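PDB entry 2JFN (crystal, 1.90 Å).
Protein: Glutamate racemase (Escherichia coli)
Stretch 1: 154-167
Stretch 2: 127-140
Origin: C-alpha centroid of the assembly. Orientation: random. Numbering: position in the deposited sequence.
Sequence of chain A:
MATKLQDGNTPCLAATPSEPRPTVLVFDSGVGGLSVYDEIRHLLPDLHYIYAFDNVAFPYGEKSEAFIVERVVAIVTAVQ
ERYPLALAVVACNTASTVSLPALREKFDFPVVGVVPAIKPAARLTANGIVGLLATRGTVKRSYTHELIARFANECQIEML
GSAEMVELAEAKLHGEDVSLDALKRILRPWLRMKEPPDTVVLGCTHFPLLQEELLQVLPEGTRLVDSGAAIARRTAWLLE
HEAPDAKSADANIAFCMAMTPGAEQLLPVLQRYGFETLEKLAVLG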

# COMPACT_ATOMS: atom_id res chain seq x y z
N GLU A 154 21.00 -9.99 -11.27
CA GLU A 154 21.44 -9.75 -12.64
C GLU A 154 21.23 -8.32 -13.15
O GLU A 154 21.48 -8.03 -14.32
CB GLU A 154 20.75 -10.75 -13.58
CG GLU A 154 19.33 -11.13 -13.18
CD GLU A 154 18.38 -9.95 -13.09
OE1 GLU A 154 18.23 -9.23 -14.11
OE2 GLU A 154 17.79 -9.73 -12.01
N CYS A 155 20.77 -7.43 -12.27
CA CYS A 155 20.55 -6.04 -12.66
C CYS A 155 20.96 -5.09 -11.54
O CYS A 155 21.09 -5.50 -10.39
CB CYS A 155 19.07 -5.81 -13.01
SG CYS A 155 17.92 -6.04 -11.63
N GLN A 156 21.17 -3.83 -11.89
CA GLN A 156 21.56 -2.83 -10.90
C GLN A 156 20.33 -2.09 -10.40
O GLN A 156 19.50 -1.64 -11.18
CB GLN A 156 22.58 -1.85 -11.49
CG GLN A 156 22.05 -0.99 -12.61
CD GLN A 156 23.07 0.04 -13.08
OE1 GLN A 156 24.16 -0.32 -13.55
NE2 GLN A 156 22.73 1.32 -12.94
N ILE A 157 20.23 -1.96 -9.08
CA ILE A 157 19.10 -1.29 -8.47
C ILE A 157 19.40 0.13 -8.01
O ILE A 157 20.35 0.36 -7.27
CB ILE A 157 18.58 -2.09 -7.26
CG1 ILE A 157 18.17 -3.50 -7.70
CG2 ILE A 157 17.42 -1.36 -6.59
CD1 ILE A 157 17.09 -3.52 -8.76
N GLU A 158 18.59 1.07 -8.48
CA GLU A 158 18.74 2.47 -8.11
C GLU A 158 17.63 2.77 -7.11
O GLU A 158 16.46 2.85 -7.49
CB GLU A 158 18.58 3.37 -9.33
CG GLU A 158 19.65 3.21 -10.39
CD GLU A 158 21.04 3.51 -9.86
OE1 GLU A 158 21.21 4.54 -9.17
OE2 GLU A 158 21.97 2.72 -10.14
N MET A 159 17.99 2.92 -5.84
CA MET A 159 16.99 3.21 -4.81
C MET A 159 16.78 4.70 -4.60
O MET A 159 17.72 5.49 -4.67
CB MET A 159 17.39 2.61 -3.46
CG MET A 159 17.18 1.12 -3.32
SD MET A 159 17.13 0.69 -1.56
CE MET A 159 18.81 1.12 -1.06
N LEU A 160 15.54 5.07 -4.33
CA LEU A 160 15.19 6.45 -4.08
C LEU A 160 14.04 6.47 -3.08
O LEU A 160 12.90 6.12 -3.41
CB LEU A 160 14.79 7.14 -5.40
CG LEU A 160 14.85 8.66 -5.44
CD1 LEU A 160 14.71 9.14 -6.89
CD2 LEU A 160 13.76 9.25 -4.57
N GLY A 161 14.34 6.86 -1.84
CA GLY A 161 13.33 6.92 -0.80
C GLY A 161 12.81 8.34 -0.64
O GLY A 161 13.60 9.27 -0.50
N SER A 162 11.50 8.51 -0.64
CA SER A 162 10.93 9.85 -0.50
C SER A 162 9.67 9.92 0.34
O SER A 162 8.61 9.47 -0.07
CB SER A 162 10.62 10.44 -1.88
OG SER A 162 9.94 11.68 -1.76
N ALA A 163 9.79 10.51 1.53
CA ALA A 163 8.65 10.67 2.41
C ALA A 163 7.76 11.77 1.81
O ALA A 163 6.55 11.78 1.99
CB ALA A 163 9.11 11.06 3.80
N GLU A 164 8.39 12.70 1.09
CA GLU A 164 7.64 13.80 0.48
C GLU A 164 6.66 13.30 -0.58
O GLU A 164 5.55 13.83 -0.72
CB GLU A 164 8.61 14.80 -0.16
CG GLU A 164 7.92 16.05 -0.67
CD GLU A 164 8.90 17.07 -1.24
OE1 GLU A 164 10.12 16.92 -1.02
OE2 GLU A 164 8.43 18.02 -1.90
N MET A 165 7.05 12.27 -1.32
CA MET A 165 6.16 11.74 -2.34
C MET A 165 4.92 11.15 -1.69
O MET A 165 3.81 11.21 -2.24
CB MET A 165 6.89 10.69 -3.17
CG MET A 165 6.19 10.40 -4.50
SD MET A 165 7.11 9.24 -5.53
CE MET A 165 8.40 10.28 -6.15
N VAL A 166 5.09 10.56 -0.50
CA VAL A 166 3.96 9.99 0.21
C VAL A 166 2.97 11.12 0.50
O VAL A 166 1.77 10.95 0.32
CB VAL A 166 4.40 9.35 1.54
CG1 VAL A 166 3.17 8.81 2.28
CG2 VAL A 166 5.39 8.23 1.27
N GLU A 167 3.50 12.26 0.93
CA GLU A 167 2.67 13.42 1.24
C GLU A 167 1.97 13.96 0.00
O GLU A 167 0.84 14.43 0.08
CB GLU A 167 3.52 14.52 1.88
CG GLU A 167 3.91 14.23 3.31
CD GLU A 167 2.71 13.85 4.17
OE1 GLU A 167 1.67 14.54 4.10
OE2 GLU A 167 2.81 12.86 4.93
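Stretch 2, residues 127-140: NGIVGLLATRGTVK

Stretch 2 lies alongside stretch 1 as the neighbouring strand of a parallel β-sheet. Residues 129-134 are extended and run in the same sense as strand 156-161, with an angle of 22° between the N-to-C directions (signed crossing angle -22°) and a closest approach of the axes of 4.5 Å. The register is unbroken, pairing Gln156 with Ile129, Ile157 with Val130, Glu158 with Gly131, Met159 with Leu132, Leu160 with Leu133 and Gly161 with Ala134. Together the two stretches bury 921 Å².

Seven backbone hydrogen bonds hold the strands together, and they follow the alternation expected of a parallel ladder. On stretch 1 the even-numbered residues face the partner with their polar groups. Gln156 N donates to Gly128 O (3.0 Å), and Gln156 O accepts from Val130 N (3.0 Å). Glu158 is held equally at both groups, its N donating to Val130 O and its O accepting from Leu132 N, each at 2.8 Å. Leu160 repeats the pattern, with Leu160 N to Leu132 O at 2.9 Å and Ala134 N to Leu160 O at 3.1 Å. The last rung, Ser162 N to Ala134 O, is the shortest at 2.7 Å and carries the pairing one residue beyond strand 156-161. Val130 and Leu132 thus each have both N and O satisfied by stretch 1, as does Ala134. Several of the carbonyls also receive a CA-H...O contact: Ile157 CA lies 3.2 Å from Val130 O, Gly131 CA 3.3 Å from Glu158 O, Leu133 CA 3.4 Å from Leu160 O, and Gly161 CA 3.0 Å from Ala134 O.

At each end of the ladder a side chain satisfies a backbone NH of its own stretch. Before the strand, Gly128 adopts a positive phi of 76°, and Ile129 N, which has no acceptor across the pair, donates to Asn127 OD1 at 2.8 Å. At the other end, Ser162 occupies the N-cap position of the helix that follows; its OG accepts from Met165 N at 3.0 Å, while its own N remains bonded to stretch 2.

Side chains pack on both faces of the sheet. On the face of Ile157 and Met159, Ile157 CD1 approaches Val130 CB at 3.6 Å and Met159 CG lies 4.0 Å from Leu132 CD2. Met159 SD also reaches Val139 CB at 4.0 Å, since stretch 2 turns after its strand and brings Val139 back toward stretch 1. Val139 CG1 stands 3.7 Å from Gly161 CA, and a CB on Gly161 would fall only 2.5 Å from Val139 CG2, so the absence of a side chain there makes room for the valine. On the opposite face, Gln156 CD comes within 3.1 Å of Ile129 CD1, and Glu158 CG lies 4.0 Å from Ile129 CG2. Farther along, Leu133 CD2 meets Leu160 CB at 3.8 Å and Leu133 CD1 lies 4.2 Å from Met165 SD, linking the strand to the helix.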

# COMPACT_ATOMS: atom_id res chain seq x y z
N ASN A 127 17.37 -2.70 -20.12
CA ASN A 127 18.69 -2.11 -19.98
C ASN A 127 19.39 -2.53 -18.69
O ASN A 127 20.52 -2.14 -18.43
CB ASN A 127 18.61 -0.58 -20.07
CG ASN A 127 18.08 0.06 -18.79
OD1 ASN A 127 17.42 -0.58 -17.98
ND2 ASN A 127 18.37 1.35 -18.62
N GLY A 128 18.70 -3.34 -17.89
CA GLY A 128 19.27 -3.81 -16.64
C GLY A 128 19.29 -2.79 -15.52
O GLY A 128 19.87 -3.05 -14.46
N ILE A 129 18.68 -1.62 -15.73
CA ILE A 129 18.65 -0.59 -14.70
C ILE A 129 17.24 -0.54 -14.11
O ILE A 129 16.30 -0.08 -14.76
CB ILE A 129 18.96 0.82 -15.26
CG1 ILE A 129 20.11 0.76 -16.27
CG2 ILE A 129 19.30 1.76 -14.11
CD1 ILE A 129 21.47 0.55 -15.66
N VAL A 130 17.09 -1.00 -12.87
CA VAL A 130 15.79 -1.01 -12.22
C VAL A 130 15.77 -0.03 -11.06
O VAL A 130 16.63 -0.06 -10.18
CB VAL A 130 15.44 -2.42 -11.71
CG1 VAL A 130 14.13 -2.38 -10.93
CG2 VAL A 130 15.33 -3.37 -12.89
N GLY A 131 14.77 0.85 -11.07
CA GLY A 131 14.65 1.82 -10.00
C GLY A 131 13.64 1.38 -8.95
O GLY A 131 12.68 0.68 -9.25
N LEU A 132 13.87 1.79 -7.71
CA LEU A 132 12.96 1.47 -6.62
C LEU A 132 12.57 2.76 -5.93
O LEU A 132 13.42 3.43 -5.33
CB LEU A 132 13.61 0.52 -5.62
CG LEU A 132 12.81 0.21 -4.33
CD1 LEU A 132 11.48 -0.46 -4.67
CD2 LEU A 132 13.64 -0.70 -3.43
N LEU A 133 11.30 3.13 -6.05
CA LEU A 133 10.79 4.33 -5.39
C LEU A 133 10.04 3.83 -4.17
O LEU A 133 9.10 3.04 -4.30
CB LEU A 133 9.82 5.09 -6.29
CG LEU A 133 10.36 5.98 -7.40
CD1 LEU A 133 9.19 6.65 -8.09
CD2 LEU A 133 11.30 7.03 -6.80
N ALA A 134 10.46 4.28 -3.00
CA ALA A 134 9.81 3.87 -1.77
C ALA A 134 9.88 5.04 -0.81
O ALA A 134 10.46 6.08 -1.12
CB ALA A 134 10.53 2.67 -1.17
N THR A 135 9.28 4.89 0.37
CA THR A 135 9.34 5.97 1.32
C THR A 135 10.70 5.90 2.00
O THR A 135 11.40 4.88 1.93
CB THR A 135 8.20 5.89 2.35
OG1 THR A 135 8.20 7.09 3.14
CG2 THR A 135 8.36 4.68 3.25
N ARG A 136 11.09 6.99 2.66
CA ARG A 136 12.39 7.08 3.31
C ARG A 136 12.72 5.89 4.21
O ARG A 136 13.84 5.37 4.16
CB ARG A 136 12.49 8.38 4.11
CG ARG A 136 13.88 8.64 4.65
CD ARG A 136 14.90 8.60 3.52
NE ARG A 136 16.26 8.50 4.03
CZ ARG A 136 17.34 8.38 3.26
NH1 ARG A 136 17.22 8.36 1.94
NH2 ARG A 136 18.54 8.28 3.82
N GLY A 137 11.76 5.46 5.02
CA GLY A 137 11.99 4.34 5.91
C GLY A 137 12.14 2.98 5.26
O GLY A 137 12.85 2.11 5.79
N THR A 138 11.48 2.78 4.13
CA THR A 138 11.53 1.50 3.43
C THR A 138 12.87 1.20 2.75
O THR A 138 13.25 0.04 2.60
CB THR A 138 10.42 1.42 2.36
OG1 THR A 138 9.15 1.59 2.99
CG2 THR A 138 10.46 0.07 1.64
N VAL A 139 13.58 2.25 2.35
CA VAL A 139 14.87 2.08 1.68
C VAL A 139 16.03 1.89 2.66
O VAL A 139 17.18 1.72 2.26
CB VAL A 139 15.19 3.30 0.77
CG1 VAL A 139 14.18 3.38 -0.36
CG2 VAL A 139 15.17 4.58 1.59
N LYS A 140 15.71 1.90 3.95
CA LYS A 140 16.72 1.74 5.00
C LYS A 140 16.55 0.40 5.71
O LYS A 140 17.33 0.04 6.59
CB LYS A 140 16.61 2.89 6.01
CG LYS A 140 17.66 2.89 7.11
CD LYS A 140 17.55 4.13 7.99
CE LYS A 140 16.22 4.21 8.72
NZ LYS A 140 16.01 3.06 9.64